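Local coordinates for protein TagI restriction endonuclease (Thermocrispum agreste, PDB 6GHS) that probably recognises DNA carrying modified cytosines such as 5-methylcytosine through an SRA domain and cuts it with an HNH endonuclease domain, at residues A[197-203]-A[242-248]. Residue numbers count along the deposited sequence, not the author numbering.
Sequences QVVKNVK and VESNMLC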
loop_
_atom_site.group_PDB
_atom_site.type_symbol
_atom_site.label_atom_id
_atom_site.label_comp_id
_atom_site.label_asym_id
_atom_site.label_seq_id
_atom_site.Cartn_x
_atom_site.Cartn_y
_atom_site.Cartn_z
ATOM N N GLN A 197 14.305 11.681 -3.053
ATOM C CA GLN A 197 14.494 13.015 -3.647
ATOM C C GLN A 197 13.540 13.306 -4.811
ATOM O O GLN A 197 13.041 14.431 -4.956
ATOM C CB GLN A 197 15.964 13.210 -4.106
ATOM C CG GLN A 197 16.861 13.915 -3.092
ATOM C CD GLN A 197 16.605 15.418 -3.042
ATOM O OE1 GLN A 197 15.968 15.921 -2.112
ATOM N NE2 GLN A 197 17.076 16.137 -4.063
ATOM N N VAL A 198 13.296 12.277 -5.621
ATOM C CA VAL A 198 12.496 12.396 -6.844
ATOM C C VAL A 198 11.054 12.766 -6.479
ATOM O O VAL A 198 10.497 13.743 -7.006
ATOM C CB VAL A 198 12.561 11.086 -7.677
ATOM C CG1 VAL A 198 11.603 11.112 -8.859
ATOM C CG2 VAL A 198 13.973 10.851 -8.188
ATOM N N VAL A 199 10.501 11.992 -5.544
ATOM C CA VAL A 199 9.142 12.164 -5.032
ATOM C C VAL A 199 9.011 13.551 -4.419
ATOM O O VAL A 199 8.107 14.318 -4.770
ATOM C CB VAL A 199 8.802 11.104 -3.945
ATOM C CG1 VAL A 199 7.322 11.125 -3.599
ATOM C CG2 VAL A 199 9.193 9.700 -4.389
ATOM N N LYS A 200 9.944 13.860 -3.517
ATOM C CA LYS A 200 9.965 15.119 -2.780
ATOM C C LYS A 200 9.980 16.351 -3.694
ATOM O O LYS A 200 9.336 17.346 -3.383
ATOM C CB LYS A 200 11.165 15.157 -1.830
ATOM C CG LYS A 200 11.013 16.160 -0.697
ATOM C CD LYS A 200 12.343 16.515 -0.042
ATOM C CE LYS A 200 12.158 17.603 1.015
ATOM N NZ LYS A 200 13.397 17.875 1.802
ATOM N N ASN A 201 10.711 16.281 -4.806
ATOM C CA ASN A 201 10.739 17.375 -5.798
ATOM C C ASN A 201 9.377 17.592 -6.441
ATOM O O ASN A 201 8.870 18.715 -6.514
ATOM C CB ASN A 201 11.747 17.086 -6.931
ATOM C CG ASN A 201 13.189 17.367 -6.542
ATOM O OD1 ASN A 201 13.474 18.237 -5.719
ATOM N ND2 ASN A 201 14.113 16.633 -7.158
ATOM N N VAL A 202 8.816 16.494 -6.923
ATOM C CA VAL A 202 7.604 16.510 -7.721
ATOM C C VAL A 202 6.444 17.012 -6.883
ATOM O O VAL A 202 5.664 17.851 -7.343
ATOM C CB VAL A 202 7.309 15.105 -8.284
ATOM C CG1 VAL A 202 5.916 15.033 -8.902
ATOM C CG2 VAL A 202 8.369 14.710 -9.309
ATOM N N LYS A 203 6.340 16.497 -5.660
ATOM C CA LYS A 203 5.307 16.953 -4.713
ATOM C C LYS A 203 5.519 18.405 -4.253
ATOM O O LYS A 203 4.546 19.153 -4.097
ATOM C CB LYS A 203 5.233 16.034 -3.493
ATOM C CG LYS A 203 4.725 14.632 -3.773
ATOM C CD LYS A 203 4.564 13.877 -2.466
ATOM C CE LYS A 203 4.025 12.478 -2.673
ATOM N NZ LYS A 203 3.871 11.780 -1.368
ATOM N N VAL A 242 12.691 8.926 -12.121
ATOM C CA VAL A 242 13.012 10.350 -12.228
ATOM C C VAL A 242 11.786 11.251 -12.349
ATOM O O VAL A 242 10.707 10.829 -12.775
ATOM C CB VAL A 242 13.963 10.645 -13.418
ATOM C CG1 VAL A 242 15.341 10.051 -13.162
ATOM C CG2 VAL A 242 13.376 10.140 -14.734
ATOM N N GLU A 243 12.018 12.522 -12.041
ATOM C CA GLU A 243 10.981 13.547 -11.957
ATOM C C GLU A 243 10.149 13.607 -13.228
ATOM O O GLU A 243 8.946 13.858 -13.170
ATOM C CB GLU A 243 11.599 14.935 -11.692
ATOM C CG GLU A 243 12.271 15.117 -10.324
ATOM C CD GLU A 243 13.699 14.550 -10.211
ATOM O OE1 GLU A 243 14.243 13.962 -11.186
ATOM O OE2 GLU A 243 14.284 14.685 -9.111
ATOM N N SER A 244 10.797 13.373 -14.370
ATOM C CA SER A 244 10.134 13.407 -15.684
ATOM C C SER A 244 9.204 12.209 -15.969
ATOM O O SER A 244 8.367 12.269 -16.885
ATOM C CB SER A 244 11.189 13.539 -16.792
ATOM O OG SER A 244 12.229 12.591 -16.613
ATOM N N ASN A 245 9.349 11.137 -15.186
ATOM C CA ASN A 245 8.529 9.944 -15.316
ATOM C C ASN A 245 7.625 9.792 -14.083
ATOM O O ASN A 245 7.460 8.699 -13.553
ATOM C CB ASN A 245 9.476 8.754 -15.462
ATOM C CG ASN A 245 8.756 7.444 -15.687
ATOM O OD1 ASN A 245 7.665 7.402 -16.253
ATOM N ND2 ASN A 245 9.365 6.360 -15.225
ATOM N N MET A 246 7.034 10.895 -13.630
ATOM C CA MET A 246 6.252 10.898 -12.396
ATOM C C MET A 246 5.227 12.017 -12.384
ATOM O O MET A 246 5.503 13.107 -12.874
ATOM C CB MET A 246 7.168 11.061 -11.193
ATOM C CG MET A 246 6.420 11.083 -9.876
ATOM S SD MET A 246 7.502 10.857 -8.472
ATOM C CE MET A 246 7.969 9.137 -8.665
ATOM N N LEU A 247 4.057 11.734 -11.808
ATOM C CA LEU A 247 3.002 12.730 -11.590
ATOM C C LEU A 247 2.614 12.770 -10.120
ATOM O O LEU A 247 2.521 11.727 -9.480
ATOM C CB LEU A 247 1.745 12.379 -12.384
ATOM C CG LEU A 247 1.855 12.168 -13.892
ATOM C CD1 LEU A 247 0.633 11.398 -14.383
ATOM C CD2 LEU A 247 1.987 13.498 -14.608
ATOM N N CYS A 248 2.373 13.967 -9.598
ATOM C CA CYS A 248 1.729 14.127 -8.292
ATOM C C CYS A 248 0.209 13.953 -8.457
ATOM O O CYS A 248 -0.422 14.694 -9.204
ATOM C CB CYS A 248 2.049 15.508 -7.725
ATOM S SG CYS A 248 1.251 15.906 -6.161
#
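Helix 196-206 lies against the turn 242-245 and the edge strand 246-249 of the HNH module, the short segments crossing at -48° with their axes 8.2 Å apart. Val202 and Glu243 each have about 81 Å² covered, Val198 about 69 Å². Val202 points at the strand and spreads its two methyls over the strand and the turn before it: CG1 sits 3.8 Å from Cys248 N and 4.1 Å from Cys248 CB, while CG2 lies 4.0 Å from Met246 SD and 3.9 Å from Glu243 CA. One helical turn earlier, Val198 CG1 packs on the backbone at the start of the turn, 3.5 Å from both Val242 C and Glu243 N, and 4.1 Å from Met246 SD. The Met246 side chain, extended as far as its sulfur, thus reaches the helix between the two valines, its SD also 4.0 Å from Val199 CA. Glu243 supplies the polar part of the contact: OE2 accepts a 2.8 Å hydrogen bond from Asn201 ND2, the one hydrogen bond between these segments. Its backbone O is held by His288. At the other end, Lys203 leads away to Glu100 and Ser225, linking the helix to the SRA-family region as well. Cys248 is close to the zinc site of Cys210, Cys213, Cys250 and Asp253 without belonging to it. The chemistry is therefore chiefly apolar, a valine-methionine-cysteine interface with a single hydrogen bond, Asn201 to Glu243, alongside it, consistent with close apolar packing, rather than salt bridges, joining this helix to the HNH (ββα-metal) module here.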